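Local coordinates for protein-tyrosine-phosphatase (Chaetomium thermophilum var. thermophilum DSM 1495, PDB 5M43), which is the phosphatase domain of the ribosome-associated protein Yvh1 and probably removes phosphate from tyrosine, serine and threonine residues of proteins, at residues Ile74-Arg83 / Ala113-Lys121. Numbering follows the deposited sequence.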
ATOM      1  N   ILE A  74       7.699  -3.656   2.044  1.00 22.62           N
ATOM      2  CA  ILE A  74       6.457  -3.179   1.418  1.00 20.86           C
ATOM      3  C   ILE A  74       6.695  -1.915   0.615  1.00 21.54           C
ATOM      4  O   ILE A  74       6.300  -1.824  -0.554  1.00 22.09           O
ATOM      5  CB  ILE A  74       5.404  -2.956   2.510  1.00 23.21           C
ATOM      6  CG1 ILE A  74       4.859  -4.318   2.855  1.00 23.02           C
ATOM      7  CG2 ILE A  74       4.290  -1.978   2.007  1.00 21.68           C
ATOM      8  CD1 ILE A  74       3.885  -4.311   4.064  1.00 23.38           C
ATOM      9  N   VAL A  75       7.296  -0.912   1.248  1.00 20.52           N
ATOM     10  CA  VAL A  75       7.551   0.364   0.571  1.00 20.05           C
ATOM     11  C   VAL A  75       8.491   0.185  -0.622  1.00 21.45           C
ATOM     12  O   VAL A  75       8.257   0.772  -1.698  1.00 23.44           O
ATOM     13  CB  VAL A  75       8.072   1.389   1.598  1.00 24.44           C
ATOM     14  CG1 VAL A  75       8.562   2.661   0.947  1.00 28.10           C
ATOM     15  CG2 VAL A  75       6.970   1.726   2.612  1.00 21.48           C
ATOM     16  N   ARG A  76       9.562  -0.603  -0.466  1.00 22.89           N
ATOM     17  CA  ARG A  76      10.466  -0.880  -1.594  1.00 22.38           C
ATOM     18  C   ARG A  76       9.733  -1.574  -2.747  1.00 23.22           C
ATOM     19  O   ARG A  76       9.968  -1.249  -3.925  1.00 23.59           O
ATOM     20  CB  ARG A  76      11.674  -1.700  -1.129  1.00 23.37           C
ATOM     21  CG  ARG A  76      12.626  -0.875  -0.251  1.00 28.40           C
ATOM     22  CD  ARG A  76      13.962  -1.593  -0.060  1.00 34.66           C
ATOM     23  NE  ARG A  76      13.744  -2.893   0.557  1.00 39.62           N
ATOM     24  CZ  ARG A  76      13.911  -3.145   1.858  1.00 43.42           C
ATOM     25  NH1 ARG A  76      14.336  -2.188   2.692  1.00 45.78           N
ATOM     26  NH2 ARG A  76      13.662  -4.371   2.317  1.00 40.88           N
ATOM     27  N   PHE A  77       8.802  -2.498  -2.447  1.00 21.33           N
ATOM     28  CA  PHE A  77       8.053  -3.163  -3.511  1.00 22.39           C
ATOM     29  C   PHE A  77       7.189  -2.172  -4.289  1.00 22.82           C
ATOM     30  O   PHE A  77       7.207  -2.139  -5.529  1.00 24.17           O
ATOM     31  CB  PHE A  77       7.131  -4.257  -2.945  1.00 22.79           C
ATOM     32  CG  PHE A  77       6.424  -5.010  -3.997  1.00 24.60           C
ATOM     33  CD1 PHE A  77       7.028  -6.147  -4.559  1.00 25.91           C
ATOM     34  CD2 PHE A  77       5.127  -4.611  -4.407  1.00 22.05           C
ATOM     35  CE1 PHE A  77       6.362  -6.892  -5.555  1.00 28.24           C
ATOM     36  CE2 PHE A  77       4.439  -5.338  -5.422  1.00 22.66           C
ATOM     37  CZ  PHE A  77       5.081  -6.492  -5.986  1.00 22.91           C
ATOM     38  N   ILE A  78       6.460  -1.322  -3.578  1.00 21.82           N
ATOM     39  CA  ILE A  78       5.591  -0.338  -4.227  1.00 19.95           C
ATOM     40  C   ILE A  78       6.430   0.660  -5.027  1.00 22.17           C
ATOM     41  O   ILE A  78       6.172   0.919  -6.226  1.00 21.58           O
ATOM     42  CB  ILE A  78       4.723   0.378  -3.184  1.00 18.32           C
ATOM     43  CG1 ILE A  78       3.778  -0.634  -2.475  1.00 18.85           C
ATOM     44  CG2 ILE A  78       3.923   1.525  -3.846  1.00 21.09           C
ATOM     45  CD1 ILE A  78       3.099  -0.050  -1.285  1.00 20.77           C
ATOM     46  N   ASP A  79       7.472   1.217  -4.398  1.00 20.79           N
ATOM     47  CA  ASP A  79       8.289   2.200  -5.098  1.00 22.82           C
ATOM     48  C   ASP A  79       8.966   1.586  -6.315  1.00 22.79           C
ATOM     49  O   ASP A  79       8.990   2.190  -7.390  1.00 23.55           O
ATOM     50  CB  ASP A  79       9.325   2.801  -4.130  1.00 22.73           C
ATOM     51  CG  ASP A  79      10.165   3.877  -4.773  1.00 25.07           C
ATOM     52  OD1 ASP A  79       9.559   4.916  -5.067  1.00 25.35           O
ATOM     53  OD2 ASP A  79      11.416   3.682  -4.884  1.00 27.94           O
ATOM     54  N   SER A  80       9.594   0.401  -6.166  1.00 26.22           N
ATOM     55  CA  SER A  80      10.292  -0.137  -7.329  1.00 29.14           C
ATOM     56  C   SER A  80       9.317  -0.552  -8.424  1.00 27.80           C
ATOM     57  O   SER A  80       9.625  -0.401  -9.621  1.00 29.13           O
ATOM     58  CB  SER A  80      11.218  -1.292  -6.951  1.00 36.13           C
ATOM     59  OG  SER A  80      10.491  -2.361  -6.426  1.00 40.09           O
ATOM     60  N   GLY A  81       8.130  -1.048  -8.064  1.00 26.05           N
ATOM     61  CA  GLY A  81       7.147  -1.338  -9.104  1.00 26.57           C
ATOM     62  C   GLY A  81       6.684  -0.093  -9.846  1.00 26.63           C
ATOM     63  O   GLY A  81       6.615  -0.100 -11.081  1.00 28.05           O
ATOM     64  N   LEU A  82       6.451   1.010  -9.125  1.00 22.31           N
ATOM     65  CA  LEU A  82       6.069   2.262  -9.808  1.00 24.93           C
ATOM     66  C   LEU A  82       7.192   2.818 -10.684  1.00 27.97           C
ATOM     67  O   LEU A  82       6.936   3.315 -11.796  1.00 28.07           O
ATOM     68  CB  LEU A  82       5.655   3.313  -8.790  1.00 21.25           C
ATOM     69  CG  LEU A  82       4.364   2.946  -8.023  1.00 21.47           C
ATOM     70  CD1 LEU A  82       4.146   3.902  -6.856  1.00 21.36           C
ATOM     71  CD2 LEU A  82       3.096   2.927  -9.035  1.00 24.01           C
ATOM     72  N   ARG A  83       8.447   2.788 -10.203  1.00 26.36           N
ATOM     73  CA  ARG A  83       9.524   3.392 -10.971  1.00 28.18           C
ATOM     74  C   ARG A  83      10.021   2.471 -12.071  1.00 32.84           C
ATOM     75  O   ARG A  83      10.648   2.936 -13.031  1.00 32.39           O
ATOM     76  CB  ARG A  83      10.686   3.762 -10.015  1.00 28.78           C
ATOM     77  CG  ARG A  83      10.314   4.778  -8.976  1.00 26.21           C
ATOM     78  CD  ARG A  83      11.538   5.405  -8.203  1.00 32.85           C
ATOM     79  NE  ARG A  83      11.065   6.413  -7.253  1.00 33.72           N
ATOM     80  CZ  ARG A  83      10.927   7.706  -7.546  1.00 35.77           C
ATOM     81  NH1 ARG A  83      11.213   8.156  -8.773  1.00 38.07           N
ATOM     82  NH2 ARG A  83      10.466   8.535  -6.623  1.00 38.20           N
ATOM     83  N   ALA A 113      -0.275  -0.471   4.383  1.00 17.77           N
ATOM     84  CA  ALA A 113       0.878  -0.494   3.473  1.00 18.55           C
ATOM     85  C   ALA A 113       0.941   0.752   2.605  1.00 19.88           C
ATOM     86  O   ALA A 113       2.039   1.305   2.401  1.00 19.94           O
ATOM     87  CB  ALA A 113       0.800  -1.760   2.606  1.00 20.14           C
ATOM     88  N   ILE A 114      -0.206   1.201   2.091  1.00 18.60           N
ATOM     89  CA  ILE A 114      -0.211   2.395   1.230  1.00 15.98           C
ATOM     90  C   ILE A 114       0.171   3.613   2.035  1.00 17.68           C
ATOM     91  O   ILE A 114       0.944   4.446   1.573  1.00 17.77           O
ATOM     92  CB  ILE A 114      -1.586   2.556   0.580  1.00 18.65           C
ATOM     93  CG1 ILE A 114      -1.655   1.473  -0.503  1.00 25.31           C
ATOM     94  CG2 ILE A 114      -1.773   4.037   0.072  1.00 18.82           C
ATOM     95  CD1 ILE A 114      -2.869   1.499  -1.306  1.00 29.67           C
ATOM     96  N   ILE A 115      -0.378   3.747   3.252  1.00 18.66           N
ATOM     97  CA  ILE A 115      -0.025   4.887   4.080  1.00 17.33           C
ATOM     98  C   ILE A 115       1.482   4.888   4.356  1.00 19.55           C
ATOM     99  O   ILE A 115       2.122   5.942   4.345  1.00 19.80           O
ATOM    100  CB  ILE A 115      -0.859   4.892   5.368  1.00 18.29           C
ATOM    101  CG1 ILE A 115      -2.330   5.224   5.023  1.00 17.53           C
ATOM    102  CG2 ILE A 115      -0.238   5.857   6.405  1.00 21.10           C
ATOM    103  CD1 ILE A 115      -3.151   5.065   6.313  1.00 18.58           C
ATOM    104  N   ALA A 116       2.063   3.709   4.660  1.00 17.68           N
ATOM    105  CA  ALA A 116       3.504   3.675   4.908  1.00 17.76           C
ATOM    106  C   ALA A 116       4.289   4.212   3.720  1.00 19.09           C
ATOM    107  O   ALA A 116       5.288   4.919   3.899  1.00 21.26           O
ATOM    108  CB  ALA A 116       3.952   2.242   5.209  1.00 20.84           C
ATOM    109  N   TYR A 117       3.857   3.851   2.508  1.00 18.66           N
ATOM    110  CA  TYR A 117       4.513   4.357   1.311  1.00 19.71           C
ATOM    111  C   TYR A 117       4.301   5.860   1.177  1.00 20.00           C
ATOM    112  O   TYR A 117       5.257   6.603   0.883  1.00 19.92           O
ATOM    113  CB  TYR A 117       3.968   3.580   0.114  1.00 17.58           C
ATOM    114  CG  TYR A 117       4.296   4.273  -1.207  1.00 18.17           C
ATOM    115  CD1 TYR A 117       5.503   4.118  -1.815  1.00 19.62           C
ATOM    116  CD2 TYR A 117       3.340   5.075  -1.818  1.00 20.21           C
ATOM    117  CE1 TYR A 117       5.785   4.789  -3.023  1.00 20.00           C
ATOM    118  CE2 TYR A 117       3.567   5.722  -3.030  1.00 19.47           C
ATOM    119  CZ  TYR A 117       4.790   5.531  -3.661  1.00 19.54           C
ATOM    120  OH  TYR A 117       5.090   6.205  -4.833  1.00 21.28           O
ATOM    121  N   LEU A 118       3.053   6.335   1.405  1.00 19.78           N
ATOM    122  CA  LEU A 118       2.782   7.769   1.237  1.00 20.06           C
ATOM    123  C   LEU A 118       3.574   8.612   2.237  1.00 21.39           C
ATOM    124  O   LEU A 118       4.073   9.698   1.901  1.00 22.07           O
ATOM    125  CB  LEU A 118       1.287   8.074   1.394  1.00 20.39           C
ATOM    126  CG  LEU A 118       0.326   7.479   0.361  1.00 18.71           C
ATOM    127  CD1 LEU A 118      -1.120   7.801   0.801  1.00 19.80           C
ATOM    128  CD2 LEU A 118       0.642   8.201  -0.990  1.00 20.72           C
ATOM    129  N   LEU A 119       3.671   8.158   3.498  1.00 19.23           N
ATOM    130  CA  LEU A 119       4.455   8.885   4.498  1.00 20.06           C
ATOM    131  C   LEU A 119       5.935   8.918   4.135  1.00 20.70           C
ATOM    132  O   LEU A 119       6.638   9.911   4.374  1.00 23.48           O
ATOM    133  CB  LEU A 119       4.307   8.200   5.880  1.00 20.16           C
ATOM    134  CG  LEU A 119       2.873   8.307   6.416  1.00 21.01           C
ATOM    135  CD1 LEU A 119       2.824   7.425   7.713  1.00 22.03           C
ATOM    136  CD2 LEU A 119       2.528   9.744   6.747  1.00 24.52           C
ATOM    137  N   TRP A 120       6.413   7.831   3.538  1.00 21.86           N
ATOM    138  CA  TRP A 120       7.828   7.736   3.161  1.00 20.96           C
ATOM    139  C   TRP A 120       8.127   8.594   1.938  1.00 22.05           C
ATOM    140  O   TRP A 120       9.194   9.225   1.854  1.00 24.93           O
ATOM    141  CB  TRP A 120       8.140   6.264   2.863  1.00 22.70           C
ATOM    142  CG  TRP A 120       9.460   6.079   2.218  1.00 23.11           C
ATOM    143  CD1 TRP A 120      10.686   6.036   2.842  1.00 26.33           C
ATOM    144  CD2 TRP A 120       9.716   5.909   0.798  1.00 23.97           C
ATOM    145  NE1 TRP A 120      11.701   5.905   1.888  1.00 26.22           N
ATOM    146  CE2 TRP A 120      11.112   5.797   0.636  1.00 25.07           C
ATOM    147  CE3 TRP A 120       8.899   5.843  -0.343  1.00 25.43           C
ATOM    148  CZ2 TRP A 120      11.699   5.596  -0.612  1.00 30.12           C
ATOM    149  CZ3 TRP A 120       9.497   5.658  -1.586  1.00 26.53           C
ATOM    150  CH2 TRP A 120      10.891   5.571  -1.721  1.00 26.82           C
ATOM    151  N   LYS A 121       7.213   8.601   0.994  1.00 22.52           N
ATOM    152  CA  LYS A 121       7.470   9.324  -0.266  1.00 23.38           C
ATOM    153  C   LYS A 121       7.119  10.808  -0.184  1.00 25.03           C
ATOM    154  O   LYS A 121       7.846  11.642  -0.754  1.00 27.28           O
ATOM    155  CB  LYS A 121       6.737   8.657  -1.414  1.00 21.17           C
ATOM    156  CG  LYS A 121       7.055   9.414  -2.765  1.00 24.14           C
ATOM    157  CD  LYS A 121       6.611   8.596  -3.841  1.00 26.59           C
ATOM    158  CE  LYS A 121       7.040   9.310  -5.159  1.00 29.78           C
ATOM    159  NZ  LYS A 121       6.553   8.549  -6.359  1.00 33.79           N
TER
HETATM  160  O   HOH W   1       7.460   5.783  -6.370  1.00 26.47           O
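The helical segments 74-83 and 113-121 cross at -72° with their axes 9.2 Å apart, closest in register where Val75 lies against Tyr117. The small Ala113 and Ala116 let the branched side chains of Ile74 and Val75 come near the second helix, Ile74 CG2 lying 3.5 Å from Ala113 CB. Tyr117 is the knob, set among Val75, Ile78, Asp79 and Leu82. With CG opposite the backbone N (chi1 165°), its ring extends across the first helix and takes Ile78 CG2 over the centre of one face, 3.7 Å from the centroid, in a CH-pi contact; Lys121 CB lies over the opposite face, off toward the ring's margin. Leu82 CD1 lies 3.6 Å from Tyr117 CZ. Val75 is forked to serve two neighbours: CG2 rests on the backbone at Ala116 and Tyr117, while CG1 sits 3.5 Å from Trp120 CD2, over the indole face. Asp79 OD1 meets that indole at its edge and also pairs with Arg83 NE at 3.0 Å. A water accepts from Lys121 NZ, donates to Asp79 OD1 and bonds Tyr117 OH, linking the three polar ends; Lys121 also forms a salt bridge with Asp10. Replacing Tyr117 by alanine is likely to open a gap against Ile78 and Leu82 and cost the water one partner. Ile78 and Ala113 also touch Val101 of strand 99-102, so this is helix-helix packing beside the central sheet of the dual-specificity phosphatase fold.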